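Local coordinates for protein hydrolase, haloacid dehalogenase-like family (Chlorobaculum tepidum, PDB 2HCF) that binds magnesium and probably acts as a hydrolase of the haloacid dehalogenase superfamily, at residues V25-L30 with G35-T40; R159-R162 with A166-S169; H126-K129 with I133-Y136; F201-L206 with G212-N217; D148-P153 with A186-A191. All blocks are in the same frame, centred on the assembly; numbering follows the deposited sequence.

Interaction 1: residues V25-L30 with G35-T40; sequences VLADAL and GTEGST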
# COMPACT_ATOMS: atom_id res chain seq x y z
N VAL A 25 -9.65 -10.18 -11.66
CA VAL A 25 -8.36 -10.24 -12.35
C VAL A 25 -7.42 -11.23 -11.67
O VAL A 25 -6.78 -12.04 -12.33
CB VAL A 25 -7.69 -8.83 -12.38
CG1 VAL A 25 -6.21 -8.92 -12.80
CG2 VAL A 25 -8.44 -7.90 -13.30
N LEU A 26 -7.33 -11.17 -10.35
CA LEU A 26 -6.50 -12.14 -9.67
C LEU A 26 -7.01 -13.57 -9.87
O LEU A 26 -6.22 -14.47 -10.17
CB LEU A 26 -6.36 -11.84 -8.17
CG LEU A 26 -5.39 -12.78 -7.43
CD1 LEU A 26 -3.96 -12.73 -7.94
CD2 LEU A 26 -5.39 -12.47 -5.95
N ALA A 27 -8.31 -13.78 -9.68
CA ALA A 27 -8.86 -15.13 -9.80
C ALA A 27 -8.59 -15.71 -11.18
O ALA A 27 -8.17 -16.86 -11.31
CB ALA A 27 -10.36 -15.11 -9.49
N ASP A 28 -8.82 -14.91 -12.21
CA ASP A 28 -8.52 -15.28 -13.58
C ASP A 28 -7.05 -15.62 -13.85
O ASP A 28 -6.76 -16.49 -14.67
CB ASP A 28 -8.99 -14.18 -14.55
CG ASP A 28 -10.49 -14.21 -14.79
OD1 ASP A 28 -11.14 -15.19 -14.36
OD2 ASP A 28 -11.03 -13.27 -15.42
N ALA A 29 -6.13 -14.91 -13.18
CA ALA A 29 -4.71 -15.16 -13.38
C ALA A 29 -4.31 -16.47 -12.73
O ALA A 29 -3.56 -17.27 -13.31
CB ALA A 29 -3.90 -14.01 -12.82
N LEU A 30 -4.83 -16.73 -11.53
CA LEU A 30 -4.56 -17.99 -10.87
C LEU A 30 -5.18 -19.20 -11.59
O LEU A 30 -4.57 -20.27 -11.63
CB LEU A 30 -5.04 -17.92 -9.41
CG LEU A 30 -4.37 -16.86 -8.56
CD1 LEU A 30 -4.88 -16.91 -7.13
CD2 LEU A 30 -2.84 -17.02 -8.53
N GLY A 35 -4.78 -23.50 -12.56
CA GLY A 35 -6.04 -24.20 -12.81
C GLY A 35 -7.20 -23.83 -11.87
O GLY A 35 -8.35 -24.12 -12.16
N THR A 36 -6.89 -23.19 -10.75
CA THR A 36 -7.89 -22.84 -9.76
C THR A 36 -7.65 -21.42 -9.27
O THR A 36 -6.51 -20.97 -9.23
CB THR A 36 -7.85 -23.79 -8.56
OG1 THR A 36 -8.87 -23.43 -7.62
CG2 THR A 36 -6.49 -23.80 -7.88
N GLU A 37 -8.73 -20.72 -8.92
CA GLU A 37 -8.63 -19.42 -8.26
C GLU A 37 -8.48 -19.56 -6.77
O GLU A 37 -8.37 -18.56 -6.06
CB GLU A 37 -9.84 -18.53 -8.58
CG GLU A 37 -11.21 -19.08 -8.17
CD GLU A 37 -12.34 -18.05 -8.32
OE1 GLU A 37 -12.54 -17.25 -7.38
OE2 GLU A 37 -13.02 -18.03 -9.37
N GLY A 38 -8.43 -20.78 -6.27
CA GLY A 38 -8.32 -20.99 -4.87
C GLY A 38 -9.66 -20.69 -4.24
O GLY A 38 -10.70 -20.78 -4.89
N SER A 39 -9.62 -20.33 -2.97
CA SER A 39 -10.82 -20.15 -2.19
C SER A 39 -10.51 -19.29 -0.99
O SER A 39 -9.66 -19.63 -0.18
CB SER A 39 -11.37 -21.52 -1.73
OG SER A 39 -12.66 -21.42 -1.17
N THR A 40 -11.01 -18.07 -0.96
CA THR A 40 -10.72 -17.03 -1.96
C THR A 40 -11.31 -15.77 -1.36
O THR A 40 -11.29 -15.65 -0.13
CB THR A 40 -11.16 -17.26 -3.45
OG1 THR A 40 -10.96 -16.03 -4.18
CG2 THR A 40 -12.66 -17.73 -3.58
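E37 turns back over A27, packing the loop that follows helix 21-34 against the side of that helix. The backbones come within 4.6 Å, measured between A27 CA and E37 CA. Along the glutamate, CB lies 3.6 Å from A27 CB and equally close to the backbone O of A27. CG sits between the backbone N and the carbonyl carbon (chi1 59°), and from there the extended chain runs over the methyl: CD is 3.7 Å from A27 CB, OE1 is as near, and OE2 stands slightly farther off. The glutamate thus meets the helix with CB and with one face of its carboxylate, which lies over the A27 methyl, with no ion pair between these segments. Nearer the turn, L30 CB packs 3.4 Å from T36 O, and L30 CD1 reaches the carbonyl O of E37 at 4.0 Å. G35 leaves helical geometry with a positive phi of 92°, its N making a weak bond to L30 O. Beyond it, T36 OG1 accepts from G38 N at 3.0 Å, an ST turn. L30 also touches V57 of helix 50-59, and D28 pairs with R86 of helix 65-86, in a helical insertion consistent with the C1 cap of haloacid dehalogenase-like enzymes.

Interaction 2: residues R159-R162 with A166-S169; sequences RARR and ANYS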
# COMPACT_ATOMS: atom_id res chain seq x y z
N ARG A 159 16.18 2.51 1.39
CA ARG A 159 16.08 3.14 0.08
C ARG A 159 16.03 4.66 0.17
O ARG A 159 16.64 5.35 -0.64
CB ARG A 159 14.86 2.60 -0.70
CG ARG A 159 15.05 1.17 -1.14
CD ARG A 159 13.82 0.59 -1.88
NE ARG A 159 14.08 -0.81 -2.20
CZ ARG A 159 13.16 -1.72 -2.49
NH1 ARG A 159 11.87 -1.39 -2.59
NH2 ARG A 159 13.55 -2.98 -2.69
N ALA A 160 15.29 5.18 1.13
CA ALA A 160 15.16 6.63 1.28
C ALA A 160 16.54 7.24 1.64
O ALA A 160 16.96 8.25 1.08
CB ALA A 160 14.13 6.95 2.35
N ARG A 161 17.21 6.61 2.59
CA ARG A 161 18.54 7.05 3.05
C ARG A 161 19.59 7.05 1.91
O ARG A 161 20.39 7.98 1.80
CB ARG A 161 18.94 6.15 4.22
CG ARG A 161 20.21 6.48 4.90
CD ARG A 161 20.43 5.60 6.15
NE ARG A 161 21.83 5.63 6.55
CZ ARG A 161 22.30 5.24 7.74
NH1 ARG A 161 21.49 4.75 8.67
NH2 ARG A 161 23.60 5.35 8.00
N ARG A 162 19.55 6.04 1.05
CA ARG A 162 20.45 5.95 -0.09
C ARG A 162 20.13 7.02 -1.13
O ARG A 162 21.00 7.46 -1.88
CB ARG A 162 20.38 4.55 -0.71
CG ARG A 162 21.08 3.50 0.11
CD ARG A 162 20.76 2.15 -0.44
NE ARG A 162 21.44 1.10 0.30
CZ ARG A 162 21.18 -0.20 0.17
NH1 ARG A 162 20.24 -0.65 -0.65
NH2 ARG A 162 21.88 -1.05 0.87
N ALA A 166 19.80 11.31 3.99
CA ALA A 166 19.17 11.66 5.25
C ALA A 166 19.10 10.45 6.16
O ALA A 166 18.65 9.40 5.74
CB ALA A 166 17.74 12.21 5.00
N ASN A 167 19.50 10.60 7.41
CA ASN A 167 19.36 9.53 8.38
C ASN A 167 18.12 9.82 9.20
O ASN A 167 18.22 10.39 10.29
CB ASN A 167 20.62 9.46 9.27
CG ASN A 167 20.61 8.26 10.22
OD1 ASN A 167 20.71 7.10 9.80
ND2 ASN A 167 20.50 8.54 11.53
N TYR A 168 16.95 9.47 8.67
CA TYR A 168 15.68 9.82 9.32
C TYR A 168 15.60 9.18 10.68
O TYR A 168 15.82 7.97 10.79
CB TYR A 168 14.48 9.36 8.48
CG TYR A 168 14.44 10.04 7.14
CD1 TYR A 168 13.91 11.31 7.00
CD2 TYR A 168 14.97 9.43 6.02
CE1 TYR A 168 13.90 11.95 5.76
CE2 TYR A 168 14.97 10.05 4.79
CZ TYR A 168 14.44 11.30 4.66
OH TYR A 168 14.44 11.90 3.42
N SER A 169 15.30 9.97 11.70
CA SER A 169 15.04 9.43 13.04
C SER A 169 13.57 9.01 13.12
O SER A 169 12.76 9.45 12.29
CB SER A 169 15.37 10.46 14.11
OG SER A 169 14.30 11.38 14.27
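R161 has the largest share of this contact, with N167 and A166 as its principal partners where the chain returns after helix 152-164. The arginine leaves the helix with CG anti to its N (chi1 -176°) and stays extended as far as NE, which lays its aliphatic part along the returning backbone. R161 CG packs 3.4 Å from the carbonyl O of A166, and R161 CA makes a CA-H...O contact with the same oxygen at 3.6 Å. A166 therefore contributes chiefly its backbone to the arginine, while its methyl lies over one face of the neighbouring Y168 ring. Farther out, N167 runs side by side with R161 and points the same way. Its amide plane stands nearly upright on the guanidinium, 86° away from it, and OD1 lies over one guanidinium face. The oxygen is only 2.7 Å from R161 NH1, yet the angle is poor for a hydrogen bond, because the N-H groups point outward in the plane and not toward an atom above it. Beneath this polar layer, A160 CB meets Y168 CE2 at 4.0 Å, coming obliquely to the ring. A160 and Y168 both also touch L6 of strand 5-9 and L112 of strand 111-116, so the inner part of the contact belongs to the core between helix and sheet of the Rossmann-like domain. The outer pair is exposed to solvent. Its attraction would probably be that of a positive guanidinium for a carbonyl dipole, while shape and apolar packing hold the inner half.

Interaction 3: residues H126-K129 with I133-Y136; sequences HKLK and IDHY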
# COMPACT_ATOMS: atom_id res chain seq x y z
N HIS A 126 0.14 1.18 -11.49
CA HIS A 126 -0.90 1.33 -12.53
C HIS A 126 -2.19 1.89 -11.91
O HIS A 126 -2.84 2.77 -12.46
CB HIS A 126 -1.21 0.01 -13.22
CG HIS A 126 -2.09 0.18 -14.43
ND1 HIS A 126 -1.70 0.90 -15.53
CD2 HIS A 126 -3.35 -0.24 -14.67
CE1 HIS A 126 -2.68 0.89 -16.42
NE2 HIS A 126 -3.69 0.20 -15.92
N LYS A 127 -2.55 1.42 -10.72
CA LYS A 127 -3.68 2.02 -10.03
C LYS A 127 -3.50 3.57 -9.82
O LYS A 127 -4.46 4.33 -9.88
CB LYS A 127 -3.84 1.35 -8.65
CG LYS A 127 -4.36 -0.08 -8.67
CD LYS A 127 -4.39 -0.70 -7.23
CE LYS A 127 -4.83 -2.14 -7.25
NZ LYS A 127 -4.90 -2.70 -5.81
N LEU A 128 -2.28 4.00 -9.48
CA LEU A 128 -1.99 5.40 -9.17
C LEU A 128 -1.94 6.21 -10.47
O LEU A 128 -2.35 7.38 -10.51
CB LEU A 128 -0.63 5.52 -8.44
CG LEU A 128 -0.46 4.86 -7.06
CD1 LEU A 128 1.00 4.98 -6.75
CD2 LEU A 128 -1.27 5.53 -6.03
N LYS A 129 -1.48 5.58 -11.54
CA LYS A 129 -1.38 6.24 -12.86
C LYS A 129 -2.73 6.58 -13.52
O LYS A 129 -2.87 7.60 -14.29
CB LYS A 129 -0.62 5.32 -13.83
CG LYS A 129 0.91 5.41 -13.77
CD LYS A 129 1.56 4.67 -14.94
CE LYS A 129 3.06 4.33 -14.66
NZ LYS A 129 4.03 5.18 -15.45
N ILE A 133 -1.81 10.24 -10.17
CA ILE A 133 -1.10 10.58 -8.95
C ILE A 133 0.14 9.70 -8.72
O ILE A 133 0.68 9.68 -7.63
CB ILE A 133 -2.00 10.52 -7.66
CG1 ILE A 133 -2.58 9.14 -7.47
CG2 ILE A 133 -3.12 11.54 -7.74
CD1 ILE A 133 -3.06 8.93 -6.08
N ASP A 134 0.59 8.98 -9.74
CA ASP A 134 1.80 8.14 -9.61
C ASP A 134 3.06 9.01 -9.54
O ASP A 134 4.04 8.67 -8.84
CB ASP A 134 1.88 7.16 -10.78
CG ASP A 134 3.14 6.30 -10.77
OD1 ASP A 134 3.29 5.49 -9.85
OD2 ASP A 134 3.98 6.43 -11.68
N HIS A 135 3.04 10.11 -10.30
CA HIS A 135 4.18 11.03 -10.44
C HIS A 135 4.69 11.59 -9.08
O HIS A 135 5.87 11.96 -8.94
CB HIS A 135 3.81 12.14 -11.45
CG HIS A 135 2.74 13.06 -10.96
ND1 HIS A 135 3.02 14.15 -10.16
CD2 HIS A 135 1.39 13.02 -11.10
CE1 HIS A 135 1.88 14.74 -9.83
NE2 HIS A 135 0.88 14.06 -10.37
N TYR A 136 3.83 11.59 -8.06
CA TYR A 136 4.24 12.07 -6.74
C TYR A 136 5.24 11.15 -6.01
O TYR A 136 5.87 11.56 -5.04
CB TYR A 136 3.02 12.21 -5.82
CG TYR A 136 2.04 13.26 -6.22
CD1 TYR A 136 2.34 14.62 -6.06
CD2 TYR A 136 0.81 12.92 -6.77
CE1 TYR A 136 1.43 15.59 -6.45
CE2 TYR A 136 -0.10 13.88 -7.15
CZ TYR A 136 0.21 15.20 -6.98
OH TYR A 136 -0.72 16.13 -7.39
O HOH W 1 5.54 4.51 -12.78
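L128 crosses I133 and D134 at about a right angle where helix 121-129 of the Rossmann-like haloacid dehalogenase core ends and the chain turns back toward strand 140-141. Its two methyls divide the work: CD2 meets I133 CD1 at 3.8 Å, and CD1 lies 3.9 Å from D134 OD1. The leucine backbone shares in the turn, L128 O accepting from I133 N at 2.9 Å in a nearly straight bond (166°) with the donor tilted out of the carbonyl plane. K129 is set differently against D134: the two lie side by side and point the same way, with K129 CG 3.6 Å from D134 CB. The aspartate has CG anti to its own N (chi1 177°), which sends the carboxylate along the lysine chain. OD1 goes to R125, the stronger partner, in a salt bridge. OD2 forms a long ion pair with K129 NZ at 4.0 Å. Replacing D134 by an alanine would probably leave the R125 guanidinium without its carboxylate mate and K129 freer to swing. K127, one residue before L128, forms a salt bridge with the magnesium ligand D12, and L128 itself also touches I11 and L15. A water closes the gap between the charges, giving a hydrogen to D134 OD2 at 2.7 Å and accepting weakly from K129 NZ at 3.1 Å.

Interaction 4: residues F201-L206 with G212-N217; sequences FTMEEL and GTLFKN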
# COMPACT_ATOMS: atom_id res chain seq x y z
N PHE A 201 -12.38 -0.35 7.96
CA PHE A 201 -12.28 -0.37 9.45
C PHE A 201 -12.60 1.00 9.99
O PHE A 201 -12.10 2.01 9.50
CB PHE A 201 -10.91 -0.84 9.91
CG PHE A 201 -10.52 -2.12 9.28
CD1 PHE A 201 -10.98 -3.33 9.80
CD2 PHE A 201 -9.80 -2.13 8.09
CE1 PHE A 201 -10.70 -4.53 9.16
CE2 PHE A 201 -9.50 -3.31 7.45
CZ PHE A 201 -9.96 -4.51 7.97
N THR A 202 -13.48 1.03 10.97
CA THR A 202 -13.93 2.29 11.57
C THR A 202 -12.84 2.87 12.50
O THR A 202 -11.89 2.17 12.88
CB THR A 202 -15.18 2.06 12.40
OG1 THR A 202 -14.87 1.16 13.48
CG2 THR A 202 -16.28 1.44 11.54
N MSE A 203 -13.01 4.14 12.90
CA MSE A 203 -12.12 4.76 13.89
C MSE A 203 -12.12 3.95 15.16
O MSE A 203 -11.07 3.73 15.76
CB MSE A 203 -12.55 6.21 14.14
CG MSE A 203 -12.41 7.05 12.90
SE MSE A 203 -12.65 8.94 13.27
CE MSE A 203 -14.50 8.84 13.72
N GLU A 204 -13.30 3.49 15.59
CA GLU A 204 -13.37 2.68 16.81
C GLU A 204 -12.54 1.42 16.67
O GLU A 204 -11.86 1.04 17.60
CB GLU A 204 -14.81 2.29 17.15
CG GLU A 204 -15.53 3.37 17.92
CD GLU A 204 -16.83 2.89 18.56
OE1 GLU A 204 -17.10 1.65 18.55
OE2 GLU A 204 -17.57 3.79 19.04
N GLU A 205 -12.60 0.79 15.51
CA GLU A 205 -11.81 -0.41 15.28
C GLU A 205 -10.30 -0.10 15.26
O GLU A 205 -9.51 -0.74 15.95
CB GLU A 205 -12.23 -1.06 13.94
CG GLU A 205 -13.52 -1.83 14.08
CD GLU A 205 -14.05 -2.35 12.75
OE1 GLU A 205 -14.06 -1.62 11.72
OE2 GLU A 205 -14.50 -3.51 12.76
N LEU A 206 -9.92 0.91 14.49
CA LEU A 206 -8.52 1.30 14.35
C LEU A 206 -7.87 1.80 15.62
O LEU A 206 -6.67 1.64 15.81
CB LEU A 206 -8.37 2.33 13.24
CG LEU A 206 -8.60 1.73 11.85
CD1 LEU A 206 -8.60 2.86 10.87
CD2 LEU A 206 -7.55 0.68 11.47
N GLY A 212 -0.69 6.62 16.13
CA GLY A 212 -0.24 7.88 16.70
C GLY A 212 -1.26 8.96 16.48
O GLY A 212 -1.48 9.80 17.34
N THR A 213 -1.87 8.97 15.30
CA THR A 213 -2.97 9.86 15.00
C THR A 213 -3.98 9.07 14.20
O THR A 213 -3.59 8.11 13.50
CB THR A 213 -2.43 11.05 14.19
OG1 THR A 213 -1.42 11.68 14.98
CG2 THR A 213 -3.52 12.06 13.84
N LEU A 214 -5.25 9.49 14.28
CA LEU A 214 -6.38 8.87 13.59
C LEU A 214 -7.33 9.90 12.98
O LEU A 214 -7.94 10.74 13.67
CB LEU A 214 -7.11 7.94 14.54
CG LEU A 214 -8.30 7.17 13.96
CD1 LEU A 214 -8.00 6.38 12.73
CD2 LEU A 214 -8.86 6.28 15.04
N PHE A 215 -7.44 9.84 11.66
CA PHE A 215 -8.32 10.67 10.87
C PHE A 215 -9.53 9.91 10.37
O PHE A 215 -9.45 8.75 10.07
CB PHE A 215 -7.57 11.19 9.64
CG PHE A 215 -6.68 12.37 9.91
CD1 PHE A 215 -5.39 12.18 10.38
CD2 PHE A 215 -7.11 13.66 9.66
CE1 PHE A 215 -4.56 13.27 10.64
CE2 PHE A 215 -6.29 14.75 9.91
CZ PHE A 215 -5.01 14.56 10.40
N LYS A 216 -10.64 10.62 10.19
CA LYS A 216 -11.78 10.06 9.51
C LYS A 216 -11.49 10.00 8.03
O LYS A 216 -11.77 9.00 7.36
CB LYS A 216 -13.03 10.91 9.81
CG LYS A 216 -14.37 10.34 9.29
CD LYS A 216 -14.68 8.94 9.87
CE LYS A 216 -16.17 8.61 9.86
NZ LYS A 216 -16.82 9.10 8.60
N ASN A 217 -10.95 11.10 7.52
CA ASN A 217 -10.61 11.20 6.12
C ASN A 217 -9.62 12.36 5.96
O ASN A 217 -9.25 12.98 6.96
CB ASN A 217 -11.88 11.43 5.30
CG ASN A 217 -12.68 12.63 5.77
OD1 ASN A 217 -12.17 13.74 5.83
ND2 ASN A 217 -13.94 12.41 6.12
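Selenomethionine M203 keeps CG anti to the carbonyl carbon (chi1 -63°) and bends at its last torsion (chi3 -68°), bringing SE and CE against K216. Opposite, L214 has CG anti to its N (chi1 -179°), which carries its two methyls across to the helix. The contact joins helix 203-207 to strand 213-215 in the last beta-alpha-beta crossover of the parallel sheet, the unit that begins with strand 192-196. M203 and K216 cross at about a right angle: CE lies 3.9 Å from K216 CD, and SE is 4.0 Å from K216 CB. The lysine thus offers its methylene groups, its chain being bent at two places. L214 serves both helix residues. Its CD2 sits 3.5 Å from the carbonyl O of M203 and 3.8 Å from M203 CB, while its CD1 turns to L206, one helical turn further on. L206 and L214 likewise cross at about a right angle, and their CD1 atoms are 4.0 Å apart. L214 also touches A195 of strand 192-196, and the side chain of L206 is about 6 Å from that of D178, a magnesium ligand, so the inner end of the contact lies near the metal site. At the start of the helix T202 and E205 form a capping box, which fixes the first turn from which M203 projects. T202 OG1 accepts from E205 N at 3.1 Å, and in return E205 OE1 uses its anti lone pair to accept from T202 N at 2.8 Å.

Interaction 5: residues D148-P153 with A186-A191; sequences DRNELP and ARELDA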
# COMPACT_ATOMS: atom_id res chain seq x y z
N ASP A 148 5.76 -10.47 4.04
CA ASP A 148 5.36 -9.92 5.34
C ASP A 148 5.51 -8.40 5.36
O ASP A 148 6.62 -7.88 5.12
CB ASP A 148 6.25 -10.52 6.41
CG ASP A 148 5.98 -9.96 7.80
OD1 ASP A 148 5.09 -9.09 7.94
OD2 ASP A 148 6.66 -10.42 8.74
N ARG A 149 4.41 -7.71 5.65
CA ARG A 149 4.35 -6.22 5.56
C ARG A 149 5.39 -5.60 6.49
O ARG A 149 5.90 -4.52 6.25
CB ARG A 149 2.95 -5.65 5.90
CG ARG A 149 2.77 -4.21 5.37
CD ARG A 149 1.48 -3.54 5.81
NE ARG A 149 1.42 -2.28 5.09
CZ ARG A 149 0.70 -2.10 4.01
NH1 ARG A 149 -0.09 -3.07 3.56
NH2 ARG A 149 0.73 -0.93 3.39
N ASN A 150 5.70 -6.32 7.55
CA ASN A 150 6.64 -5.84 8.58
C ASN A 150 8.11 -5.80 8.19
O ASN A 150 8.91 -5.21 8.92
CB ASN A 150 6.46 -6.65 9.86
CG ASN A 150 5.12 -6.39 10.51
OD1 ASN A 150 4.45 -5.39 10.22
ND2 ASN A 150 4.72 -7.29 11.39
N GLU A 151 8.46 -6.40 7.05
CA GLU A 151 9.78 -6.21 6.44
C GLU A 151 9.89 -4.91 5.64
O GLU A 151 10.99 -4.35 5.51
CB GLU A 151 10.10 -7.40 5.53
CG GLU A 151 10.15 -8.74 6.28
CD GLU A 151 10.44 -9.93 5.38
OE1 GLU A 151 11.18 -9.78 4.36
OE2 GLU A 151 9.91 -11.04 5.69
N LEU A 152 8.77 -4.40 5.14
CA LEU A 152 8.76 -3.23 4.24
C LEU A 152 9.30 -1.88 4.77
O LEU A 152 9.99 -1.17 4.03
CB LEU A 152 7.36 -3.02 3.67
CG LEU A 152 6.77 -4.06 2.71
CD1 LEU A 152 5.68 -3.42 1.84
CD2 LEU A 152 7.81 -4.74 1.86
N PRO A 153 9.00 -1.50 6.03
CA PRO A 153 9.49 -0.22 6.55
C PRO A 153 11.02 -0.15 6.52
O PRO A 153 11.58 0.87 6.20
CB PRO A 153 9.02 -0.23 8.01
CG PRO A 153 7.95 -1.20 8.05
CD PRO A 153 8.23 -2.23 7.03
N ALA A 186 4.46 0.22 11.15
CA ALA A 186 5.13 1.43 11.61
C ALA A 186 5.93 1.22 12.89
O ALA A 186 6.95 1.86 13.11
CB ALA A 186 4.13 2.54 11.80
N ARG A 187 5.47 0.30 13.73
CA ARG A 187 6.15 0.02 14.98
C ARG A 187 7.56 -0.53 14.75
O ARG A 187 8.43 -0.39 15.61
CB ARG A 187 5.35 -0.98 15.82
CG ARG A 187 3.88 -0.59 16.12
CD ARG A 187 3.18 -1.66 16.99
NE ARG A 187 1.72 -1.45 17.03
CZ ARG A 187 0.79 -2.42 17.06
NH1 ARG A 187 1.12 -3.72 17.07
NH2 ARG A 187 -0.48 -2.07 17.10
N GLU A 188 7.79 -1.13 13.58
CA GLU A 188 9.12 -1.63 13.20
C GLU A 188 10.21 -0.58 13.31
O GLU A 188 11.34 -0.90 13.67
CB GLU A 188 9.09 -2.18 11.78
CG GLU A 188 8.28 -3.45 11.67
CD GLU A 188 8.93 -4.60 12.41
OE1 GLU A 188 10.15 -4.81 12.26
OE2 GLU A 188 8.22 -5.31 13.16
N LEU A 189 9.87 0.67 13.02
CA LEU A 189 10.86 1.74 13.05
C LEU A 189 10.62 2.73 14.17
O LEU A 189 11.27 3.78 14.21
CB LEU A 189 10.78 2.51 11.74
CG LEU A 189 10.99 1.74 10.43
CD1 LEU A 189 10.87 2.76 9.32
CD2 LEU A 189 12.33 1.03 10.39
N ASP A 190 9.71 2.38 15.09
CA ASP A 190 9.12 3.33 16.05
C ASP A 190 8.68 4.61 15.33
O ASP A 190 8.83 5.72 15.84
CB ASP A 190 10.10 3.65 17.19
CG ASP A 190 9.43 4.41 18.35
OD1 ASP A 190 8.19 4.36 18.48
OD2 ASP A 190 10.16 5.07 19.14
N ALA A 191 8.10 4.44 14.15
CA ALA A 191 7.70 5.59 13.34
C ALA A 191 6.35 6.16 13.79
O ALA A 191 5.66 5.54 14.60
CB ALA A 191 7.63 5.21 11.90
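N150 and E188 mark the nearest approach of the two backbones, their CA atoms 6.7 Å apart. Before helix 152-164 the chain turns at D148, whose OD1 accepts from N150 N at 2.9 Å from above the carboxylate plane, an Asx turn. On the other side helix 180-187 ends in a Schellman motif: D190 has positive phi, and A186 O is gripped from opposite faces of its plane by L189 N and A191 N. The type I turn from R187 to D190 includes E188 and L189, the two residues that face the other segment. E188 bends at chi2 (-67°), drawing its chain over the N150 backbone, with CG 3.3 Å from N150 O and CD 3.5 Å from it. OE2 flanks N150 CB at 4.0 Å, while OE1 is hydrogen-bonded to NE2 of H154. P153 carries the contact on along the helix: its CG meets E188 CB at 4.0 Å, the ring and the glutamate chain crossing obliquely, and its CB packs 3.7 Å from L189 CG. With an alanine at E188, H154 NE2 would probably lose its acceptor and the N150 carbonyl the chain that lies over it. R149, next to N150, reaches the magnesium ligand D10 and D182 with its guanidinium, consistent with the basic residue of haloacid dehalogenase motif III. Between the two segments themselves the contact is van der Waals in kind, apolar between P153 and L189 and carbon against carbonyl oxygen between E188 and N150, so their relative position depends on shape, with the polar glutamate end held by H154.

Overall arrangement
The magnesium bound by D10, D12 and D178 is a useful reference for three of the contacts. Interaction 4 brings the L206 side chain about 9 Å from a bound magnesium ion, and interaction 3 brings that of L128 to about 11 Å, though the two contacts have centres 25 Å apart. Interaction 5 neighbours R149, which reaches D10. It shares helix 152-164 with interaction 2, which is nested within the loop that interaction 5 closes; their centres are 15 Å apart. Interaction 1 stands apart in the helical insertion, its centre 39 Å from that of interaction 2, on the opposite side of the chain's centre. None of the five touches another.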